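Local atomic coordinates of beta-N-acetylglucosaminidase-like protein Glycoside hydrolase family 20 (Flavobacterium johnsoniae, PDB entry 6YHH), a protein that probably cleaves terminal N-acetylhexosamine units from chitin-derived oligosaccharides, as a family 20 beta-N-acetylglucosaminidase. Residues H342-M350 with E368-K376. Sequence-based numbering, arbitrary orientation.
Sequences HELQTYFTM and EILTKDLSK
Thr346 OG1 donates to Ile369 O at 2.7 Å, joining helix 341-358 to the loop after strand 362-366; the donor sits above the carbonyl plane, with a C=O...OG1 angle of 128°. Equally close, Thr371 OG1 lies 2.7 Å from Thr346 OG1, hydroxyl to hydroxyl. With OG1 beside the backbone N (chi1 -67°), the Thr346 hydroxyl reaches both loop oxygens while its methyl turns to the type I turn Thr371-Leu374, where CG2 sits 3.5 Å from Leu374 N. One turn earlier, a water donates to both His342 O and Glu368 O, stitching backbone to backbone.

His342 CB rests on the Thr371 methyl; Glu368 O lies over one face of the His342 ring, offset toward the rim, while CE1 touches the Glu368 CB-CG stem. On the neighbouring part of the helix surface, Ile369 CG2 packs against Gln345 NE2, itself hydrogen-bonded to Gly315 O, and Thr349 OG1, which donates to Gln345 O. Met350, bent at chi2 (-55°) and chi3, brings SD to Leu374 CD1 at 3.9 Å and takes a weak but nearly straight bond from Ser375 N, 3.4 Å from SD. A valine at Thr346 would probably leave Ile369 O without the hydroxyl that donates to it, freeing the start of the loop to shift.

This is a helix-to-loop seam of the TIM-barrel catalytic domain. Glu368 turns its carboxylate from the helix to bond Trp383 NE1 and N of Glu317, the predicted proton donor. The hydroxyl anchor on Ile369 O thus fixes the backbone next in sequence to Glu368, whose side chain lies about 4 Å from that of Glu317.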
loop_
_atom_site.group_PDB
_atom_site.type_symbol
_atom_site.label_atom_id
_atom_site.label_comp_id
_atom_site.label_asym_id
_atom_site.label_seq_id
_atom_site.Cartn_x
_atom_site.Cartn_y
_atom_site.Cartn_z
ATOM N N HIS A 342 -24.218 -33.330 -14.370
ATOM C CA HIS A 342 -24.005 -32.177 -15.244
ATOM C C HIS A 342 -25.304 -31.739 -15.927
ATOM O O HIS A 342 -25.559 -30.532 -16.037
ATOM C CB HIS A 342 -22.922 -32.487 -16.275
ATOM C CG HIS A 342 -21.544 -32.407 -15.701
ATOM N ND1 HIS A 342 -21.256 -31.644 -14.596
ATOM C CD2 HIS A 342 -20.374 -32.964 -16.091
ATOM C CE1 HIS A 342 -19.967 -31.745 -14.319
ATOM N NE2 HIS A 342 -19.407 -32.528 -15.222
ATOM N N GLU A 343 -26.146 -32.690 -16.347
ATOM C CA GLU A 343 -27.454 -32.325 -16.930
ATOM C C GLU A 343 -28.325 -31.620 -15.908
ATOM O O GLU A 343 -29.006 -30.621 -16.225
ATOM C CB GLU A 343 -28.195 -33.565 -17.492
ATOM C CG GLU A 343 -27.501 -34.070 -18.747
ATOM C CD GLU A 343 -28.202 -35.314 -19.313
ATOM O OE1 GLU A 343 -29.277 -35.726 -18.836
ATOM O OE2 GLU A 343 -27.770 -35.725 -20.366
ATOM N N LEU A 344 -28.288 -32.110 -14.678
ATOM C CA LEU A 344 -29.069 -31.464 -13.641
ATOM C C LEU A 344 -28.552 -30.065 -13.308
ATOM O O LEU A 344 -29.298 -29.111 -13.043
ATOM C CB LEU A 344 -29.083 -32.355 -12.413
ATOM C CG LEU A 344 -29.699 -31.816 -11.112
ATOM C CD1 LEU A 344 -31.121 -31.385 -11.303
ATOM C CD2 LEU A 344 -29.598 -32.839 -9.986
ATOM N N GLN A 345 -27.223 -29.934 -13.316
ATOM C CA GLN A 345 -26.612 -28.632 -13.050
ATOM C C GLN A 345 -26.895 -27.647 -14.183
ATOM O O GLN A 345 -27.113 -26.451 -13.942
ATOM C CB GLN A 345 -25.113 -28.762 -12.812
ATOM C CG GLN A 345 -24.533 -27.493 -12.229
ATOM C CD GLN A 345 -23.011 -27.541 -12.124
ATOM O OE1 GLN A 345 -22.441 -28.546 -11.791
ATOM N NE2 GLN A 345 -22.374 -26.445 -12.421
ATOM N N THR A 346 -26.962 -28.134 -15.415
ATOM C CA THR A 346 -27.332 -27.250 -16.526
ATOM C C THR A 346 -28.803 -26.835 -16.387
ATOM O O THR A 346 -29.154 -25.687 -16.629
ATOM C CB THR A 346 -27.129 -27.994 -17.845
ATOM O OG1 THR A 346 -25.700 -28.228 -18.046
ATOM C CG2 THR A 346 -27.673 -27.129 -19.037
ATOM N N TYR A 347 -29.675 -27.782 -16.012
ATOM C CA TYR A 347 -31.071 -27.386 -15.684
ATOM C C TYR A 347 -31.168 -26.263 -14.628
ATOM O O TYR A 347 -31.864 -25.260 -14.798
ATOM C CB TYR A 347 -31.809 -28.596 -15.199
ATOM C CG TYR A 347 -33.203 -28.299 -14.728
ATOM C CD1 TYR A 347 -33.435 -27.931 -13.463
ATOM C CD2 TYR A 347 -34.297 -28.388 -15.610
ATOM C CE1 TYR A 347 -34.698 -27.581 -13.030
ATOM C CE2 TYR A 347 -35.584 -28.066 -15.177
ATOM C CZ TYR A 347 -35.765 -27.664 -13.889
ATOM O OH TYR A 347 -37.026 -27.328 -13.359
ATOM N N PHE A 348 -30.419 -26.460 -13.533
ATOM C CA PHE A 348 -30.305 -25.475 -12.446
ATOM C C PHE A 348 -29.839 -24.137 -12.999
ATOM O O PHE A 348 -30.450 -23.133 -12.757
ATOM C CB PHE A 348 -29.310 -26.025 -11.390
ATOM C CG PHE A 348 -28.853 -25.009 -10.420
ATOM C CD1 PHE A 348 -29.640 -24.627 -9.329
ATOM C CD2 PHE A 348 -27.627 -24.365 -10.609
ATOM C CE1 PHE A 348 -29.203 -23.639 -8.425
ATOM C CE2 PHE A 348 -27.182 -23.390 -9.701
ATOM C CZ PHE A 348 -27.976 -23.031 -8.621
ATOM N N THR A 349 -28.760 -24.141 -13.754
ATOM C CA THR A 349 -28.220 -22.969 -14.413
ATOM C C THR A 349 -29.231 -22.237 -15.308
ATOM O O THR A 349 -29.390 -21.001 -15.248
ATOM C CB THR A 349 -26.973 -23.331 -15.252
ATOM O OG1 THR A 349 -25.982 -23.900 -14.374
ATOM C CG2 THR A 349 -26.424 -22.136 -15.978
ATOM N N MET A 350 -30.014 -23.030 -16.052
ATOM C CA MET A 350 -31.031 -22.448 -16.948
ATOM C C MET A 350 -32.244 -21.929 -16.209
ATOM O O MET A 350 -32.962 -21.064 -16.789
ATOM C CB MET A 350 -31.422 -23.443 -18.067
ATOM C CG MET A 350 -30.299 -23.582 -19.112
ATOM S SD MET A 350 -29.759 -22.032 -19.845
ATOM C CE MET A 350 -31.405 -21.450 -20.334
ATOM N N GLU A 368 -18.144 -26.563 -16.948
ATOM C CA GLU A 368 -19.066 -27.619 -16.481
ATOM C C GLU A 368 -20.504 -27.379 -16.792
ATOM O O GLU A 368 -21.266 -28.383 -16.957
ATOM C CB GLU A 368 -18.894 -27.993 -15.029
ATOM C CG GLU A 368 -17.492 -28.511 -14.706
ATOM C CD GLU A 368 -16.507 -27.466 -14.184
ATOM O OE1 GLU A 368 -16.490 -26.335 -14.753
ATOM O OE2 GLU A 368 -15.710 -27.805 -13.225
ATOM N N ILE A 369 -20.907 -26.121 -16.951
ATOM C CA ILE A 369 -22.292 -25.825 -17.248
ATOM C C ILE A 369 -22.765 -26.283 -18.616
ATOM O O ILE A 369 -23.993 -26.376 -18.872
ATOM C CB ILE A 369 -22.709 -24.333 -17.035
ATOM C CG1 ILE A 369 -22.051 -23.393 -18.034
ATOM C CG2 ILE A 369 -22.402 -23.915 -15.569
ATOM C CD1 ILE A 369 -22.686 -22.017 -18.081
ATOM N N LEU A 370 -21.832 -26.539 -19.505
ATOM C CA LEU A 370 -22.192 -26.916 -20.860
ATOM C C LEU A 370 -22.571 -28.402 -21.005
ATOM O O LEU A 370 -21.702 -29.271 -20.988
ATOM C CB LEU A 370 -21.037 -26.515 -21.796
ATOM C CG LEU A 370 -21.185 -26.772 -23.279
ATOM C CD1 LEU A 370 -22.520 -26.351 -23.805
ATOM C CD2 LEU A 370 -20.043 -26.314 -24.190
ATOM N N THR A 371 -23.890 -28.601 -21.072
ATOM C CA THR A 371 -24.512 -29.800 -21.626
ATOM C C THR A 371 -25.555 -29.339 -22.650
ATOM O O THR A 371 -25.769 -28.155 -22.827
ATOM C CB THR A 371 -25.049 -30.758 -20.592
ATOM O OG1 THR A 371 -26.137 -30.148 -19.910
ATOM C CG2 THR A 371 -23.946 -31.190 -19.623
ATOM N N LYS A 372 -26.216 -30.305 -23.349
ATOM C CA LYS A 372 -26.958 -29.951 -24.562
ATOM C C LYS A 372 -28.015 -28.876 -24.382
ATOM O O LYS A 372 -28.204 -28.008 -25.262
ATOM C CB LYS A 372 -27.489 -31.260 -25.220
ATOM C CG LYS A 372 -28.598 -31.876 -24.448
ATOM N N ASP A 373 -28.687 -28.800 -23.261
ATOM C CA ASP A 373 -29.779 -27.853 -23.150
ATOM C C ASP A 373 -29.354 -26.455 -22.610
ATOM O O ASP A 373 -30.207 -25.640 -22.323
ATOM C CB ASP A 373 -30.865 -28.409 -22.245
ATOM C CG ASP A 373 -31.625 -29.611 -22.840
ATOM O OD1 ASP A 373 -31.420 -29.971 -23.986
ATOM O OD2 ASP A 373 -32.459 -30.181 -22.070
ATOM N N LEU A 374 -28.061 -26.212 -22.363
ATOM C CA LEU A 374 -27.618 -24.858 -22.084
ATOM C C LEU A 374 -27.931 -23.941 -23.234
ATOM O O LEU A 374 -27.524 -24.265 -24.349
ATOM C CB LEU A 374 -26.091 -24.857 -21.854
ATOM C CG LEU A 374 -25.532 -23.546 -21.325
ATOM C CD1 LEU A 374 -26.046 -23.192 -19.937
ATOM C CD2 LEU A 374 -23.994 -23.558 -21.343
ATOM N N SER A 375 -28.611 -22.838 -22.987
ATOM C CA SER A 375 -28.801 -21.812 -24.025
ATOM C C SER A 375 -27.508 -21.421 -24.705
ATOM O O SER A 375 -26.502 -21.137 -24.014
ATOM C CB SER A 375 -29.432 -20.593 -23.447
ATOM O OG SER A 375 -29.469 -19.564 -24.402
ATOM N N LYS A 376 -27.538 -21.326 -26.052
ATOM C CA LYS A 376 -26.368 -20.860 -26.768
ATOM C C LYS A 376 -26.069 -19.383 -26.565
ATOM O O LYS A 376 -25.031 -18.884 -27.069
ATOM C CB LYS A 376 -26.429 -21.226 -28.242
ATOM C CG LYS A 376 -26.277 -22.696 -28.463
ATOM C CD LYS A 376 -26.139 -23.008 -29.964
ATOM C CE LYS A 376 -27.510 -22.891 -30.626
ATOM N NZ LYS A 376 -28.363 -24.005 -30.099
HETATM O O HOH W 1 -23.471 -28.839 -15.468
#